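Local coordinates for SmhB (Serratia marcescens, PDB 6ZZH), which probably acts as the B component of a tripartite alpha-helical pore-forming toxin, related to the Bacillus haemolytic enterotoxin HBL, at residues Arg164-Ile169 against Ser238-Leu243. Numbering follows the deposited sequence.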
ATOM      1  N   ARG A 164      -3.336  11.505  19.319  1.00 19.99           N
ATOM      2  CA  ARG A 164      -3.973  10.160  19.425  1.00 20.73           C
ATOM      3  C   ARG A 164      -5.296  10.144  18.647  1.00 19.59           C
ATOM      4  O   ARG A 164      -5.587   9.150  18.025  1.00 20.20           O
ATOM      5  CB  ARG A 164      -4.175   9.788  20.887  1.00 23.90           C
ATOM      6  CG  ARG A 164      -2.861   9.712  21.628  1.00 28.33           C
ATOM      7  CD  ARG A 164      -3.083   9.392  23.084  1.00 37.85           C
ATOM      8  NE  ARG A 164      -3.110  10.519  24.049  1.00 43.12           N
ATOM      9  CZ  ARG A 164      -4.185  11.038  24.679  1.00 46.58           C
ATOM     10  NH1 ARG A 164      -5.417  10.567  24.489  1.00 43.98           N
ATOM     11  NH2 ARG A 164      -4.005  12.047  25.522  1.00 44.64           N
ATOM     12  N   ASP A 165      -6.072  11.211  18.715  1.00 19.31           N
ATOM     13  CA  ASP A 165      -7.356  11.295  17.986  1.00 19.71           C
ATOM     14  C   ASP A 165      -7.066  11.143  16.501  1.00 19.65           C
ATOM     15  O   ASP A 165      -7.780  10.350  15.864  1.00 16.48           O
ATOM     16  CB  ASP A 165      -8.114  12.576  18.325  1.00 20.42           C
ATOM     17  CG  ASP A 165      -8.727  12.539  19.731  1.00 21.84           C
ATOM     18  OD1 ASP A 165      -8.607  11.508  20.409  1.00 22.49           O
ATOM     19  OD2 ASP A 165      -9.304  13.560  20.157  1.00 24.07           O
ATOM     20  N   ILE A 166      -6.038  11.828  15.980  1.00 19.71           N
ATOM     21  CA  ILE A 166      -5.724  11.707  14.528  1.00 20.12           C
ATOM     22  C   ILE A 166      -5.258  10.271  14.222  1.00 20.05           C
ATOM     23  O   ILE A 166      -5.707   9.732  13.222  1.00 19.05           O
ATOM     24  CB  ILE A 166      -4.749  12.800  14.063  1.00 20.03           C
ATOM     25  CG1 ILE A 166      -5.348  14.182  14.286  1.00 20.87           C
ATOM     26  CG2 ILE A 166      -4.365  12.589  12.610  1.00 20.66           C
ATOM     27  CD1 ILE A 166      -6.614  14.446  13.522  1.00 21.52           C
ATOM     28  N   ASP A 167      -4.437   9.651  15.070  1.00 19.62           N
ATOM     29  CA  ASP A 167      -4.033   8.233  14.887  1.00 19.85           C
ATOM     30  C   ASP A 167      -5.315   7.386  14.787  1.00 19.63           C
ATOM     31  O   ASP A 167      -5.408   6.449  13.950  1.00 16.10           O
ATOM     32  CB  ASP A 167      -3.220   7.706  16.085  1.00 21.67           C
ATOM     33  CG  ASP A 167      -1.797   8.220  16.268  1.00 26.41           C
ATOM     34  OD1 ASP A 167      -1.275   8.927  15.362  1.00 24.13           O
ATOM     35  OD2 ASP A 167      -1.220   7.931  17.345  1.00 28.35           O
ATOM     36  N   GLY A 168      -6.280   7.656  15.665  1.00 18.41           N
ATOM     37  CA  GLY A 168      -7.497   6.831  15.731  1.00 18.26           C
ATOM     38  C   GLY A 168      -8.316   6.952  14.463  1.00 17.48           C
ATOM     39  O   GLY A 168      -8.661   5.912  13.886  1.00 16.99           O
ATOM     40  N   ILE A 169      -8.545   8.178  13.985  1.00 18.37           N
ATOM     41  CA  ILE A 169      -9.326   8.372  12.731  1.00 19.24           C
ATOM     42  C   ILE A 169      -8.524   7.826  11.532  1.00 17.97           C
ATOM     43  O   ILE A 169      -9.186   7.324  10.581  1.00 17.46           O
ATOM     44  CB  ILE A 169      -9.830   9.808  12.530  1.00 19.77           C
ATOM     45  CG1 ILE A 169     -11.051   9.812  11.607  1.00 20.31           C
ATOM     46  CG2 ILE A 169      -8.749  10.762  12.038  1.00 20.93           C
ATOM     47  CD1 ILE A 169     -12.271   9.103  12.205  1.00 20.65           C
ATOM     48  N   SER A 238     -14.066  13.468   6.415  1.00 20.04           N
ATOM     49  CA  SER A 238     -14.746  14.613   7.065  1.00 22.14           C
ATOM     50  C   SER A 238     -14.514  14.601   8.581  1.00 21.47           C
ATOM     51  O   SER A 238     -14.414  15.672   9.170  1.00 23.40           O
ATOM     52  CB  SER A 238     -16.219  14.645   6.682  1.00 21.74           C
ATOM     53  OG  SER A 238     -16.301  14.981   5.297  1.00 22.70           O
ATOM     54  N   ALA A 239     -14.470  13.421   9.180  1.00 20.97           N
ATOM     55  CA  ALA A 239     -14.230  13.222  10.626  1.00 22.14           C
ATOM     56  C   ALA A 239     -12.848  13.768  10.985  1.00 21.08           C
ATOM     57  O   ALA A 239     -12.737  14.488  11.984  1.00 23.88           O
ATOM     58  CB  ALA A 239     -14.363  11.759  10.958  1.00 21.09           C
ATOM     59  N   ARG A 240     -11.833  13.477  10.172  1.00 20.71           N
ATOM     60  CA  ARG A 240     -10.454  13.965  10.455  1.00 19.83           C
ATOM     61  C   ARG A 240     -10.501  15.484  10.430  1.00 21.56           C
ATOM     62  O   ARG A 240     -10.014  16.122  11.378  1.00 20.39           O
ATOM     63  CB  ARG A 240      -9.430  13.463   9.443  1.00 19.02           C
ATOM     64  CG  ARG A 240      -8.028  14.006   9.674  1.00 18.68           C
ATOM     65  CD  ARG A 240      -6.963  13.361   8.793  1.00 18.29           C
ATOM     66  NE  ARG A 240      -7.321  13.419   7.378  1.00 18.64           N
ATOM     67  CZ  ARG A 240      -6.770  12.692   6.423  1.00 18.62           C
ATOM     68  NH1 ARG A 240      -5.821  11.837   6.718  1.00 19.56           N
ATOM     69  NH2 ARG A 240      -7.145  12.831   5.168  1.00 20.05           N
ATOM     70  N   GLU A 241     -11.135  16.032   9.402  1.00 21.52           N
ATOM     71  CA  GLU A 241     -11.246  17.495   9.220  1.00 26.27           C
ATOM     72  C   GLU A 241     -11.928  18.111  10.456  1.00 30.41           C
ATOM     73  O   GLU A 241     -11.503  19.209  10.931  1.00 30.25           O
ATOM     74  CB  GLU A 241     -11.991  17.773   7.920  1.00 24.85           C
ATOM     75  CG  GLU A 241     -11.928  19.207   7.587  1.00 29.44           C
ATOM     76  CD  GLU A 241     -12.178  19.541   6.131  1.00 28.68           C
ATOM     77  OE1 GLU A 241     -11.378  19.098   5.283  1.00 28.07           O
ATOM     78  OE2 GLU A 241     -13.164  20.227   5.870  1.00 33.51           O
ATOM     79  N   LYS A 242     -12.918  17.397  10.983  1.00 30.92           N
ATOM     80  CA  LYS A 242     -13.699  17.789  12.180  1.00 33.52           C
ATOM     81  C   LYS A 242     -12.807  17.792  13.418  1.00 29.69           C
ATOM     82  O   LYS A 242     -12.930  18.710  14.263  1.00 30.46           O
ATOM     83  CB  LYS A 242     -14.812  16.758  12.412  1.00 38.16           C
ATOM     84  CG  LYS A 242     -15.840  17.140  13.454  1.00 40.78           C
ATOM     85  CD  LYS A 242     -16.832  18.121  12.870  1.00 52.31           C
ATOM     86  CE  LYS A 242     -17.847  18.682  13.840  1.00 50.30           C
ATOM     87  NZ  LYS A 242     -17.178  19.169  15.064  1.00 48.76           N
ATOM     88  N   LEU A 243     -12.014  16.743  13.577  1.00 25.61           N
ATOM     89  CA  LEU A 243     -11.159  16.580  14.779  1.00 26.20           C
ATOM     90  C   LEU A 243     -10.154  17.730  14.834  1.00 26.42           C
ATOM     91  O   LEU A 243      -9.881  18.217  15.967  1.00 24.99           O
ATOM     92  CB  LEU A 243     -10.496  15.207  14.729  1.00 28.05           C
ATOM     93  CG  LEU A 243     -11.441  14.058  15.061  1.00 28.17           C
ATOM     94  CD1 LEU A 243     -10.808  12.721  14.768  1.00 26.48           C
ATOM     95  CD2 LEU A 243     -11.884  14.139  16.520  1.00 30.93           C
TER
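Arg-240 meets Ile-166 and Ile-169 with its aliphatic stem, while its guanidinium has neither face nor edge against Arg164-Ile169; beyond the bend at chi3 (53°) the side chain carries on along helix 156-185, against Asn-170 and Ile-173, and NH1 hydrogen-bonds O of Gly-214. The other flat group, the carboxylate of Asp-165, likewise has nothing of Ser238-Leu243 stacked on it: OD2 forms a salt bridge with Arg-247, just past the end of helix 230-245, which also hydrogen-bonds the carbonyl O of Leu-243 through NH2. Between the two segments the packing is carbon on carbon, with Ile-169 and Leu-243 carrying most of it. CG1 of Ile-169 runs anti to the backbone N, though well off the ideal angle (chi1 -156°), which sends CD1 out over Ala-239, 3.6 Å from that residue's CB. The same torsion tucks CG2 between the backbone N and the carbonyl carbon, and this methyl, CG2, rests 3.8 Å from CB of Arg-240. Leu-243 comes at this isoleucine from the other end, its CD1 3.8 Å from CB of Ile-169.

The two short helical segments are antiparallel, at 176°, with their axes 9.9 Å apart. In the fold, helices 156-185 and 230-245 pair on the way into and out of strands 191-196, 216-222 and 226-228, probably the counterpart of the beta-tongue head of ClyA-type toxins. Helix 349-363 adds cover behind Arg-240 through Ile-349.

One turn back, Ile-166 works with its tip alone: CD1 sits 4.1 Å from CG of Arg-240, meeting that stem at about a right angle, and equally near CB of Leu-243, past which it slides in the opposite direction. CD1 of Leu-243 also lies 4.0 Å from the carbonyl O of Asp-165, an oxygen already engaged in the helix by the N-H of Ile-169.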